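Side-chain contact in uncharacterized protein (Nitrosomonas europaea, PDB 6M0Q), which is of unknown function but forms a small alpha/beta subunit with an internal disulfide that packs against chains of another protein in a six-chain assembly: residues B[41-46]-B[51-56]. Sequence-based numbering, arbitrary orientation.
Sequences YLACKD and DVVKSH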
ATOM      1  N   TYR B  41     -17.884 -15.430  28.005  1.00 29.41           N
ATOM      2  CA  TYR B  41     -18.110 -16.869  28.047  1.00 32.73           C
ATOM      3  C   TYR B  41     -16.807 -17.637  27.826  1.00 33.51           C
ATOM      4  O   TYR B  41     -16.473 -18.550  28.592  1.00 36.22           O
ATOM      5  CB  TYR B  41     -19.171 -17.228  27.010  1.00 34.52           C
ATOM      6  CG  TYR B  41     -19.609 -18.656  27.072  1.00 39.07           C
ATOM      7  CD1 TYR B  41     -20.189 -19.178  28.226  1.00 42.90           C
ATOM      8  CD2 TYR B  41     -19.457 -19.485  25.978  1.00 40.40           C
ATOM      9  CE1 TYR B  41     -20.595 -20.494  28.290  1.00 44.06           C
ATOM     10  CE2 TYR B  41     -19.866 -20.795  26.028  1.00 42.62           C
ATOM     11  CZ  TYR B  41     -20.434 -21.293  27.177  1.00 45.12           C
ATOM     12  OH  TYR B  41     -20.833 -22.604  27.197  1.00 49.92           O
ATOM     13  N   LEU B  42     -16.021 -17.241  26.816  1.00 30.53           N
ATOM     14  CA  LEU B  42     -14.715 -17.865  26.612  1.00 31.29           C
ATOM     15  C   LEU B  42     -13.806 -17.673  27.818  1.00 33.03           C
ATOM     16  O   LEU B  42     -13.063 -18.585  28.196  1.00 38.36           O
ATOM     17  CB  LEU B  42     -14.043 -17.292  25.371  1.00 29.30           C
ATOM     18  CG  LEU B  42     -14.744 -17.611  24.059  1.00 31.11           C
ATOM     19  CD1 LEU B  42     -14.117 -16.743  23.014  1.00 33.53           C
ATOM     20  CD2 LEU B  42     -14.578 -19.072  23.713  1.00 31.56           C
ATOM     21  N   ALA B  43     -13.839 -16.488  28.421  1.00 29.46           N
ATOM     22  CA  ALA B  43     -12.995 -16.223  29.573  1.00 31.68           C
ATOM     23  C   ALA B  43     -13.390 -17.095  30.750  1.00 35.75           C
ATOM     24  O   ALA B  43     -12.548 -17.381  31.600  1.00 37.95           O
ATOM     25  CB  ALA B  43     -13.070 -14.738  29.958  1.00 27.00           C
ATOM     26  N   CYS B  44     -14.642 -17.540  30.804  1.00 38.80           N
ATOM     27  CA  CYS B  44     -15.112 -18.376  31.892  1.00 45.23           C
ATOM     28  C   CYS B  44     -14.989 -19.842  31.574  1.00 51.10           C
ATOM     29  O   CYS B  44     -15.585 -20.664  32.278  1.00 52.52           O
ATOM     30  CB  CYS B  44     -16.555 -18.018  32.245  1.00 44.75           C
ATOM     31  SG  CYS B  44     -16.576 -16.411  33.087  1.00 47.54           S
ATOM     32  N   LYS B  45     -14.226 -20.181  30.535  1.00 55.72           N
ATOM     33  CA  LYS B  45     -14.037 -21.575  30.167  1.00 61.08           C
ATOM     34  C   LYS B  45     -13.223 -22.282  31.245  1.00 63.40           C
ATOM     35  O   LYS B  45     -12.129 -21.833  31.611  1.00 60.76           O
ATOM     36  CB  LYS B  45     -13.354 -21.690  28.802  1.00 62.24           C
ATOM     37  CG  LYS B  45     -13.380 -23.104  28.225  1.00 65.91           C
ATOM     38  CD  LYS B  45     -13.015 -23.129  26.751  1.00 68.75           C
ATOM     39  CE  LYS B  45     -13.291 -24.502  26.144  1.00 71.51           C
ATOM     40  NZ  LYS B  45     -13.067 -24.503  24.665  1.00 71.90           N
ATOM     41  N   ASP B  46     -13.789 -23.376  31.770  1.00 66.03           N
ATOM     42  CA  ASP B  46     -13.165 -24.196  32.813  1.00 68.24           C
ATOM     43  C   ASP B  46     -12.989 -23.426  34.120  1.00 63.51           C
ATOM     44  O   ASP B  46     -12.078 -23.708  34.902  1.00 63.28           O
ATOM     45  CB  ASP B  46     -11.832 -24.774  32.335  1.00 74.08           C
ATOM     46  CG  ASP B  46     -12.002 -25.675  31.127  1.00 80.40           C
ATOM     47  OD1 ASP B  46     -12.891 -26.557  31.166  1.00 83.20           O
ATOM     48  OD2 ASP B  46     -11.265 -25.487  30.132  1.00 81.33           O
ATOM     49  N   ASP B  51     -16.208 -17.976  40.126  1.00 44.98           N
ATOM     50  CA  ASP B  51     -15.026 -17.225  39.708  1.00 46.72           C
ATOM     51  C   ASP B  51     -15.398 -15.916  39.028  1.00 40.43           C
ATOM     52  O   ASP B  51     -16.456 -15.774  38.412  1.00 38.75           O
ATOM     53  CB  ASP B  51     -14.151 -18.053  38.769  1.00 51.14           C
ATOM     54  CG  ASP B  51     -13.356 -19.091  39.511  1.00 56.97           C
ATOM     55  OD1 ASP B  51     -13.105 -20.173  38.934  1.00 60.40           O
ATOM     56  OD2 ASP B  51     -13.018 -18.824  40.692  1.00 57.33           O
ATOM     57  N   VAL B  52     -14.506 -14.945  39.143  1.00 40.29           N
ATOM     58  CA  VAL B  52     -14.718 -13.621  38.577  1.00 37.33           C
ATOM     59  C   VAL B  52     -13.580 -13.353  37.602  1.00 37.69           C
ATOM     60  O   VAL B  52     -12.411 -13.598  37.926  1.00 38.93           O
ATOM     61  CB  VAL B  52     -14.802 -12.553  39.687  1.00 36.79           C
ATOM     62  CG1 VAL B  52     -14.878 -11.163  39.106  1.00 36.53           C
ATOM     63  CG2 VAL B  52     -16.016 -12.851  40.621  1.00 34.26           C
ATOM     64  N   VAL B  53     -13.923 -12.903  36.393  1.00 33.04           N
ATOM     65  CA  VAL B  53     -12.924 -12.567  35.391  1.00 32.14           C
ATOM     66  C   VAL B  53     -13.129 -11.128  34.953  1.00 31.00           C
ATOM     67  O   VAL B  53     -14.187 -10.524  35.151  1.00 32.53           O
ATOM     68  CB  VAL B  53     -12.967 -13.504  34.162  1.00 30.81           C
ATOM     69  CG1 VAL B  53     -12.708 -14.955  34.570  1.00 32.41           C
ATOM     70  CG2 VAL B  53     -14.302 -13.354  33.436  1.00 27.72           C
ATOM     71  N   LYS B  54     -12.085 -10.574  34.362  1.00 30.66           N
ATOM     72  CA  LYS B  54     -12.202  -9.270  33.742  1.00 29.56           C
ATOM     73  C   LYS B  54     -12.957  -9.390  32.425  1.00 31.93           C
ATOM     74  O   LYS B  54     -12.807 -10.374  31.683  1.00 28.11           O
ATOM     75  CB  LYS B  54     -10.830  -8.668  33.485  1.00 29.77           C
ATOM     76  CG  LYS B  54     -10.099  -8.255  34.717  1.00 32.34           C
ATOM     77  CD  LYS B  54      -8.889  -7.508  34.268  1.00 33.32           C
ATOM     78  CE  LYS B  54      -7.734  -7.770  35.144  1.00 34.17           C
ATOM     79  NZ  LYS B  54      -6.474  -7.297  34.518  1.00 30.55           N
ATOM     80  N   SER B  55     -13.780  -8.385  32.150  1.00 31.45           N
ATOM     81  CA  SER B  55     -14.322  -8.232  30.819  1.00 28.79           C
ATOM     82  C   SER B  55     -13.171  -8.068  29.838  1.00 29.13           C
ATOM     83  O   SER B  55     -12.079  -7.610  30.196  1.00 28.82           O
ATOM     84  CB  SER B  55     -15.245  -7.019  30.768  1.00 26.40           C
ATOM     85  OG  SER B  55     -15.642  -6.744  29.421  1.00 28.40           O
ATOM     86  N   HIS B  56     -13.416  -8.449  28.589  1.00 27.99           N
ATOM     87  CA  HIS B  56     -12.467  -8.158  27.523  1.00 26.83           C
ATOM     88  C   HIS B  56     -12.788  -6.861  26.800  1.00 25.31           C
ATOM     89  O   HIS B  56     -12.009  -6.450  25.940  1.00 24.03           O
ATOM     90  CB  HIS B  56     -12.402  -9.311  26.499  1.00 27.86           C
ATOM     91  CG  HIS B  56     -11.563 -10.469  26.953  1.00 33.96           C
ATOM     92  ND1 HIS B  56     -11.970 -11.344  27.945  1.00 36.44           N
ATOM     93  CD2 HIS B  56     -10.333 -10.884  26.566  1.00 34.18           C
ATOM     94  CE1 HIS B  56     -11.027 -12.247  28.143  1.00 36.68           C
ATOM     95  NE2 HIS B  56     -10.029 -11.998  27.310  1.00 36.09           N
TER
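The C-terminal end of helix 35-43 meets strand 52-55, the outermost strand on that side of the chain's own antiparallel sheet, through A43, C44, V53 and H56. The contact is largely apolar. The nearest CA atoms across the two segments are those of A43 and V53, 6.9 Å apart. The A43 methyl points at the strand and has two neighbours there. A43 CB lies 3.7 Å from H56 CE1 and 3.9 Å from V53 CG2. It approaches the imidazole at its edge, near the ring plane, on the ND1-CE1 side; A43 CB to H56 ND1 is 4.1 Å. The two methyls of V53 meet different neighbours. With chi1 at -60°, CG1 is anti to the carbonyl carbon and CG2 sits between the backbone N and that carbon. CG2 therefore touches both A43 CB and the sulfur, with V53 CG2 to C44 SG at 3.8 Å. CG1 rests against the helix backbone, with V53 CG1 to A43 O also at 3.8 Å. A43 and V53 together supply well over half of the 189 Å² buried between the segments.

C44 is the first residue past the helix to leave helical backbone angles. Its sulfur is anti to its own carbonyl carbon (chi1 -72°) and is joined to C69 in a disulfide. This bond ties the end of helix 35-43 to the start of helix 69-83, and V53 packs beside it, touching C69 as well as C44. Strand 52-55 is itself held by backbone hydrogen bonds between V53 and V67 and between S55 and V65; D51 makes one with C69. Along the strand, V53 turns to helix 35-43, whereas V52 and K54 turn away. H56 turns to the helix again, at the corner where the chain leaves the strand.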